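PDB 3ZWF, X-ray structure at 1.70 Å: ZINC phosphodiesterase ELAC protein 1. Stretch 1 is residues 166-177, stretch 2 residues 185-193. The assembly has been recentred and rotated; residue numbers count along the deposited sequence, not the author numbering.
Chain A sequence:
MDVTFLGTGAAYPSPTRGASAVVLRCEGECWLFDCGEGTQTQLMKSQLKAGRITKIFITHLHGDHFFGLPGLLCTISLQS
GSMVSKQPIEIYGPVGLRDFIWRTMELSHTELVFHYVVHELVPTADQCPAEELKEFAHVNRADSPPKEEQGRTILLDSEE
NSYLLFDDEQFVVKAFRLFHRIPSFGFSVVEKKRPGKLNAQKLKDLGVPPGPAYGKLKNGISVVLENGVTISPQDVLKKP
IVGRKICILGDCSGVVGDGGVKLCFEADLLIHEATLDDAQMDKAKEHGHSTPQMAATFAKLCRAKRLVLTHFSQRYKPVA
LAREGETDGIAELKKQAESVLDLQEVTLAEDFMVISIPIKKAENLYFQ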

ATOM      1  N   PHE A 166       3.079  24.867  11.416  1.00 38.28           N
ATOM      2  CA  PHE A 166       2.576  25.295  12.730  1.00 41.37           C
ATOM      3  C   PHE A 166       3.678  25.861  13.588  1.00 43.07           C
ATOM      4  O   PHE A 166       4.854  25.582  13.372  1.00 41.06           O
ATOM      5  CB  PHE A 166       1.817  24.181  13.462  1.00 40.66           C
ATOM      6  CG  PHE A 166       2.590  22.905  13.622  1.00 37.35           C
ATOM      7  CD1 PHE A 166       2.557  21.937  12.663  1.00 37.90           C
ATOM      8  CD2 PHE A 166       3.393  22.699  14.759  1.00 39.04           C
ATOM      9  CE1 PHE A 166       3.262  20.745  12.818  1.00 36.40           C
ATOM     10  CE2 PHE A 166       4.112  21.542  14.923  1.00 38.42           C
ATOM     11  CZ  PHE A 166       4.061  20.550  13.952  1.00 37.74           C
ATOM     12  N   ASP A 167       3.266  26.704  14.532  1.00 44.17           N
ATOM     13  CA  ASP A 167       4.152  27.391  15.428  1.00 50.84           C
ATOM     14  C   ASP A 167       3.502  27.464  16.798  1.00 67.14           C
ATOM     15  O   ASP A 167       2.656  28.324  17.037  1.00 59.90           O
ATOM     16  CB  ASP A 167       4.408  28.819  14.922  1.00 55.96           C
ATOM     17  CG  ASP A 167       5.568  29.476  15.624  1.00 61.48           C
ATOM     18  OD1 ASP A 167       5.871  29.040  16.749  1.00 65.06           O
ATOM     19  OD2 ASP A 167       6.183  30.413  15.063  1.00 77.66           O
ATOM     20  N   ASP A 168       3.883  26.561  17.692  1.00 58.98           N
ATOM     21  CA  ASP A 168       3.416  26.642  19.088  1.00 58.39           C
ATOM     22  C   ASP A 168       4.569  26.873  20.081  1.00 56.07           C
ATOM     23  O   ASP A 168       5.668  27.270  19.698  1.00 50.59           O
ATOM     24  CB  ASP A 168       2.541  25.426  19.450  1.00 56.86           C
ATOM     25  CG  ASP A 168       3.272  24.105  19.339  1.00 64.89           C
ATOM     26  OD1 ASP A 168       4.482  24.032  19.650  1.00 58.59           O
ATOM     27  OD2 ASP A 168       2.611  23.117  18.956  1.00 59.51           O
ATOM     28  N   GLU A 169       4.298  26.654  21.362  1.00 57.65           N
ATOM     29  CA  GLU A 169       5.266  26.911  22.417  1.00 61.89           C
ATOM     30  C   GLU A 169       6.442  25.930  22.393  1.00 56.26           C
ATOM     31  O   GLU A 169       7.535  26.249  22.854  1.00 63.83           O
ATOM     32  CB  GLU A 169       4.580  26.870  23.784  1.00 67.01           C
ATOM     33  CG  GLU A 169       5.407  27.522  24.884  1.00 71.93           C
ATOM     34  CD  GLU A 169       4.646  28.578  25.666  1.00 95.35           C
ATOM     35  OE1 GLU A 169       3.558  29.007  25.217  1.00 92.99           O
ATOM     36  OE2 GLU A 169       5.144  28.989  26.735  1.00105.79           O
ATOM     37  N   GLN A 170       6.205  24.749  21.841  1.00 55.24           N
ATOM     38  CA  GLN A 170       7.201  23.675  21.818  1.00 50.17           C
ATOM     39  C   GLN A 170       8.004  23.630  20.512  1.00 46.19           C
ATOM     40  O   GLN A 170       9.213  23.426  20.521  1.00 45.30           O
ATOM     41  CB  GLN A 170       6.509  22.332  22.052  1.00 50.29           C
ATOM     42  N   PHE A 171       7.321  23.798  19.385  1.00 44.51           N
ATOM     43  CA  PHE A 171       7.926  23.596  18.062  1.00 42.66           C
ATOM     44  C   PHE A 171       7.518  24.648  17.056  1.00 43.29           C
ATOM     45  O   PHE A 171       6.398  25.156  17.086  1.00 46.99           O
ATOM     46  CB  PHE A 171       7.521  22.232  17.469  1.00 45.12           C
ATOM     47  CG  PHE A 171       8.006  21.062  18.254  1.00 45.83           C
ATOM     48  CD1 PHE A 171       9.333  20.679  18.192  1.00 49.97           C
ATOM     49  CD2 PHE A 171       7.130  20.342  19.058  1.00 53.03           C
ATOM     50  CE1 PHE A 171       9.793  19.584  18.933  1.00 62.53           C
ATOM     51  CE2 PHE A 171       7.569  19.242  19.793  1.00 50.51           C
ATOM     52  CZ  PHE A 171       8.903  18.866  19.737  1.00 58.84           C
ATOM     53  N   VAL A 172       8.416  24.926  16.126  1.00 41.26           N
ATOM     54  CA  VAL A 172       8.048  25.600  14.869  1.00 41.78           C
ATOM     55  C   VAL A 172       8.412  24.652  13.749  1.00 38.55           C
ATOM     56  O   VAL A 172       9.580  24.227  13.650  1.00 39.55           O
ATOM     57  CB  VAL A 172       8.809  26.919  14.634  1.00 45.94           C
ATOM     58  CG1 VAL A 172       8.187  27.660  13.465  1.00 45.12           C
ATOM     59  CG2 VAL A 172       8.762  27.760  15.843  1.00 53.18           C
ATOM     60  N   VAL A 173       7.420  24.314  12.926  1.00 35.58           N
ATOM     61  CA  VAL A 173       7.617  23.422  11.781  1.00 33.74           C
ATOM     62  C   VAL A 173       7.244  24.108  10.468  1.00 33.16           C
ATOM     63  O   VAL A 173       6.177  24.728  10.342  1.00 35.08           O
ATOM     64  CB  VAL A 173       6.867  22.083  11.948  1.00 33.02           C
ATOM     65  CG1 VAL A 173       7.121  21.147  10.775  1.00 31.01           C
ATOM     66  CG2 VAL A 173       7.279  21.440  13.254  1.00 34.08           C
ATOM     67  N   LYS A 174       8.169  24.040   9.513  1.00 32.37           N
ATOM     68  CA  LYS A 174       8.031  24.696   8.215  1.00 32.30           C
ATOM     69  C   LYS A 174       8.384  23.728   7.122  1.00 31.37           C
ATOM     70  O   LYS A 174       9.098  22.760   7.376  1.00 31.67           O
ATOM     71  CB  LYS A 174       8.929  25.939   8.124  1.00 34.08           C
ATOM     72  CG  LYS A 174       8.550  27.019   9.095  1.00 36.83           C
ATOM     73  CD  LYS A 174       9.496  28.192   9.040  1.00 38.90           C
ATOM     74  CE  LYS A 174       8.938  29.296   9.890  1.00 39.84           C
ATOM     75  NZ  LYS A 174       9.933  30.371   9.906  1.00 42.13           N
ATOM     76  N   ALA A 175       7.858  23.979   5.924  1.00 30.10           N
ATOM     77  CA  ALA A 175       8.266  23.245   4.723  1.00 29.18           C
ATOM     78  C   ALA A 175       8.978  24.211   3.770  1.00 29.78           C
ATOM     79  O   ALA A 175       8.802  25.435   3.816  1.00 30.76           O
ATOM     80  CB  ALA A 175       7.089  22.590   4.037  1.00 28.29           C
ATOM     81  N   PHE A 176       9.790  23.636   2.905  1.00 29.29           N
ATOM     82  CA  PHE A 176      10.458  24.385   1.851  1.00 29.85           C
ATOM     83  C   PHE A 176      10.512  23.554   0.568  1.00 29.03           C
ATOM     84  O   PHE A 176      10.345  22.334   0.589  1.00 29.27           O
ATOM     85  CB  PHE A 176      11.861  24.858   2.274  1.00 30.71           C
ATOM     86  CG  PHE A 176      12.780  23.755   2.788  1.00 30.33           C
ATOM     87  CD1 PHE A 176      12.708  23.302   4.089  1.00 30.14           C
ATOM     88  CD2 PHE A 176      13.705  23.161   1.939  1.00 30.29           C
ATOM     89  CE1 PHE A 176      13.520  22.296   4.526  1.00 30.36           C
ATOM     90  CE2 PHE A 176      14.572  22.156   2.380  1.00 31.09           C
ATOM     91  CZ  PHE A 176      14.478  21.717   3.690  1.00 29.91           C
ATOM     92  N   ARG A 177      10.755  24.242  -0.536  1.00 29.58           N
ATOM     93  CA  ARG A 177      10.626  23.663  -1.861  1.00 29.10           C
ATOM     94  C   ARG A 177      11.925  23.002  -2.304  1.00 28.95           C
ATOM     95  O   ARG A 177      13.031  23.589  -2.168  1.00 29.72           O
ATOM     96  CB  ARG A 177      10.243  24.713  -2.889  1.00 29.97           C
ATOM     97  CG  ARG A 177       8.888  25.380  -2.614  1.00 30.20           C
ATOM     98  CD  ARG A 177       8.656  26.526  -3.583  1.00 31.32           C
ATOM     99  NE  ARG A 177       9.633  27.573  -3.356  1.00 32.53           N
ATOM    100  CZ  ARG A 177       9.980  28.503  -4.233  1.00 33.74           C
ATOM    101  NH1 ARG A 177       9.422  28.553  -5.436  1.00 33.95           N
ATOM    102  NH2 ARG A 177      10.898  29.403  -3.898  1.00 34.90           N
ATOM    103  N   PHE A 185       9.057  18.413  -1.221  1.00 25.32           N
ATOM    104  CA  PHE A 185       9.230  19.300  -0.077  1.00 25.86           C
ATOM    105  C   PHE A 185      10.183  18.718   0.935  1.00 25.82           C
ATOM    106  O   PHE A 185      10.308  17.512   1.104  1.00 25.26           O
ATOM    107  CB  PHE A 185       7.891  19.625   0.608  1.00 25.88           C
ATOM    108  CG  PHE A 185       6.904  20.308  -0.303  1.00 26.07           C
ATOM    109  CD1 PHE A 185       6.959  21.692  -0.540  1.00 26.94           C
ATOM    110  CD2 PHE A 185       5.933  19.563  -0.934  1.00 25.53           C
ATOM    111  CE1 PHE A 185       6.066  22.291  -1.386  1.00 27.23           C
ATOM    112  CE2 PHE A 185       5.056  20.168  -1.762  1.00 25.82           C
ATOM    113  CZ  PHE A 185       5.115  21.529  -1.998  1.00 26.66           C
ATOM    114  N   GLY A 186      10.889  19.631   1.592  1.00 26.57           N
ATOM    115  CA  GLY A 186      11.590  19.340   2.813  1.00 26.81           C
ATOM    116  C   GLY A 186      10.904  19.984   4.011  1.00 27.36           C
ATOM    117  O   GLY A 186      10.125  20.968   3.882  1.00 27.74           O
ATOM    118  N   PHE A 187      11.160  19.421   5.175  1.00 27.49           N
ATOM    119  CA  PHE A 187      10.550  19.859   6.410  1.00 28.12           C
ATOM    120  C   PHE A 187      11.626  20.174   7.417  1.00 29.05           C
ATOM    121  O   PHE A 187      12.600  19.418   7.572  1.00 28.95           O
ATOM    122  CB  PHE A 187       9.612  18.810   6.980  1.00 27.62           C
ATOM    123  CG  PHE A 187       8.475  18.453   6.050  1.00 26.81           C
ATOM    124  CD1 PHE A 187       7.384  19.275   5.927  1.00 27.01           C
ATOM    125  CD2 PHE A 187       8.542  17.298   5.286  1.00 25.98           C
ATOM    126  CE1 PHE A 187       6.343  18.968   5.063  1.00 26.38           C
ATOM    127  CE2 PHE A 187       7.508  16.985   4.412  1.00 25.39           C
ATOM    128  CZ  PHE A 187       6.397  17.822   4.303  1.00 25.59           C
ATOM    129  N   SER A 188      11.444  21.328   8.069  1.00 30.10           N
ATOM    130  CA  SER A 188      12.293  21.764   9.141  1.00 32.31           C
ATOM    131  C   SER A 188      11.531  21.723  10.462  1.00 32.66           C
ATOM    132  O   SER A 188      10.482  22.367  10.601  1.00 33.88           O
ATOM    133  CB  SER A 188      12.716  23.213   8.890  1.00 38.10           C
ATOM    134  OG  SER A 188      13.467  23.700   9.986  1.00 47.48           O
ATOM    135  N   VAL A 189      12.085  21.026  11.446  1.00 32.26           N
ATOM    136  CA  VAL A 189      11.493  20.973  12.773  1.00 33.11           C
ATOM    137  C   VAL A 189      12.445  21.633  13.768  1.00 35.26           C
ATOM    138  O   VAL A 189      13.581  21.167  13.963  1.00 35.17           O
ATOM    139  CB  VAL A 189      11.188  19.521  13.219  1.00 32.57           C
ATOM    140  CG1 VAL A 189      10.637  19.519  14.661  1.00 33.74           C
ATOM    141  CG2 VAL A 189      10.203  18.840  12.224  1.00 31.15           C
ATOM    142  N   VAL A 190      11.973  22.706  14.382  1.00 36.29           N
ATOM    143  CA  VAL A 190      12.755  23.413  15.404  1.00 39.59           C
ATOM    144  C   VAL A 190      12.069  23.299  16.754  1.00 41.11           C
ATOM    145  O   VAL A 190      10.924  23.691  16.925  1.00 41.30           O
ATOM    146  CB  VAL A 190      13.000  24.895  15.034  1.00 40.49           C
ATOM    147  CG1 VAL A 190      13.567  25.680  16.236  1.00 43.41           C
ATOM    148  CG2 VAL A 190      13.953  24.991  13.851  1.00 40.24           C
ATOM    149  N   GLU A 191      12.794  22.739  17.707  1.00 42.63           N
ATOM    150  CA  GLU A 191      12.359  22.692  19.091  1.00 47.43           C
ATOM    151  C   GLU A 191      12.710  24.035  19.730  1.00 50.19           C
ATOM    152  O   GLU A 191      13.773  24.599  19.457  1.00 59.94           O
ATOM    153  CB  GLU A 191      13.066  21.547  19.811  1.00 51.65           C
ATOM    154  CG  GLU A 191      12.733  21.401  21.293  1.00 63.91           C
ATOM    155  CD  GLU A 191      13.764  20.553  22.045  1.00 76.03           C
ATOM    156  OE1 GLU A 191      14.993  20.742  21.841  1.00 67.12           O
ATOM    157  OE2 GLU A 191      13.332  19.696  22.846  1.00 88.62           O
ATOM    158  N   LYS A 192      11.814  24.574  20.550  1.00 50.43           N
ATOM    159  CA  LYS A 192      12.094  25.837  21.240  1.00 53.58           C
ATOM    160  C   LYS A 192      12.671  25.581  22.624  1.00 59.86           C
ATOM    161  O   LYS A 192      12.265  24.641  23.299  1.00 62.75           O
ATOM    162  CB  LYS A 192      10.832  26.675  21.328  1.00 56.72           C
ATOM    163  CG  LYS A 192      10.256  26.997  19.971  1.00 51.78           C
ATOM    164  CD  LYS A 192       9.080  27.915  20.096  1.00 55.91           C
ATOM    165  CE  LYS A 192       8.460  28.174  18.755  1.00 56.54           C
ATOM    166  NZ  LYS A 192       7.423  29.233  18.839  1.00 57.99           N
ATOM    167  N   LYS A 193      13.623  26.427  23.022  1.00 65.47           N
ATOM    168  CA  LYS A 193      14.423  26.240  24.235  1.00 69.40           C
ATOM    169  C   LYS A 193      14.080  27.258  25.341  1.00 80.50           C
ATOM    170  O   LYS A 193      13.101  28.021  25.257  1.00 89.32           O
ATOM    171  CB  LYS A 193      15.906  26.357  23.862  1.00 74.91           C
ATOM    172  CG  LYS A 193      16.856  25.628  24.801  1.00 81.98           C
ATOM    173  CD  LYS A 193      18.253  26.253  24.793  1.00 77.72           C
TER
HETATM  174  O   HOH W   1      11.153  25.265  11.377  1.00 33.04           O

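The most unusual feature lies where Phe176 folds its ring over Gly186. With chi1 at 54° (p), the ring covers the glycine backbone: Gly186 CA sits 4.0 Å from the centroid of the Phe176 ring and 17° off its normal, the geometry of a CH-pi contact. An ideal CB on Gly186 would fall 2.6 Å from Phe176 CZ, a clash, so the ring occupies space that a side chain would need.

The backbones form an antiparallel pair, strand 171-177 against 185-191, with axes 151° apart. Val172/Val190, Lys174/Ser188 and Phe176/Gly186 are the hydrogen-bonded pairs, each closed by two reciprocal N-H...O bonds; Ser188 N to Lys174 O, at 2.8 Å and 171°, is the straightest. In the alternating pairs CA-H groups approach carbonyls instead, as in Ala175 CA to Gly186 O at 3.1 Å.

Phe171, Val173, Ala175, Val189 and Phe187 share one face, where apolar contacts include Ala175 CB to Phe187 CD1 at 3.8 Å and Phe171 CD1 to Val189 CG1 at 3.9 Å.

Beyond the strand, Lys192 N continues the ladder to Gln170 O (2.8 Å). Its extended side chain delivers NZ to Asp167 OD1 at 2.6 Å, a hydrogen-bonded salt bridge, while NZ also donates to Asp168 O at 2.8 Å.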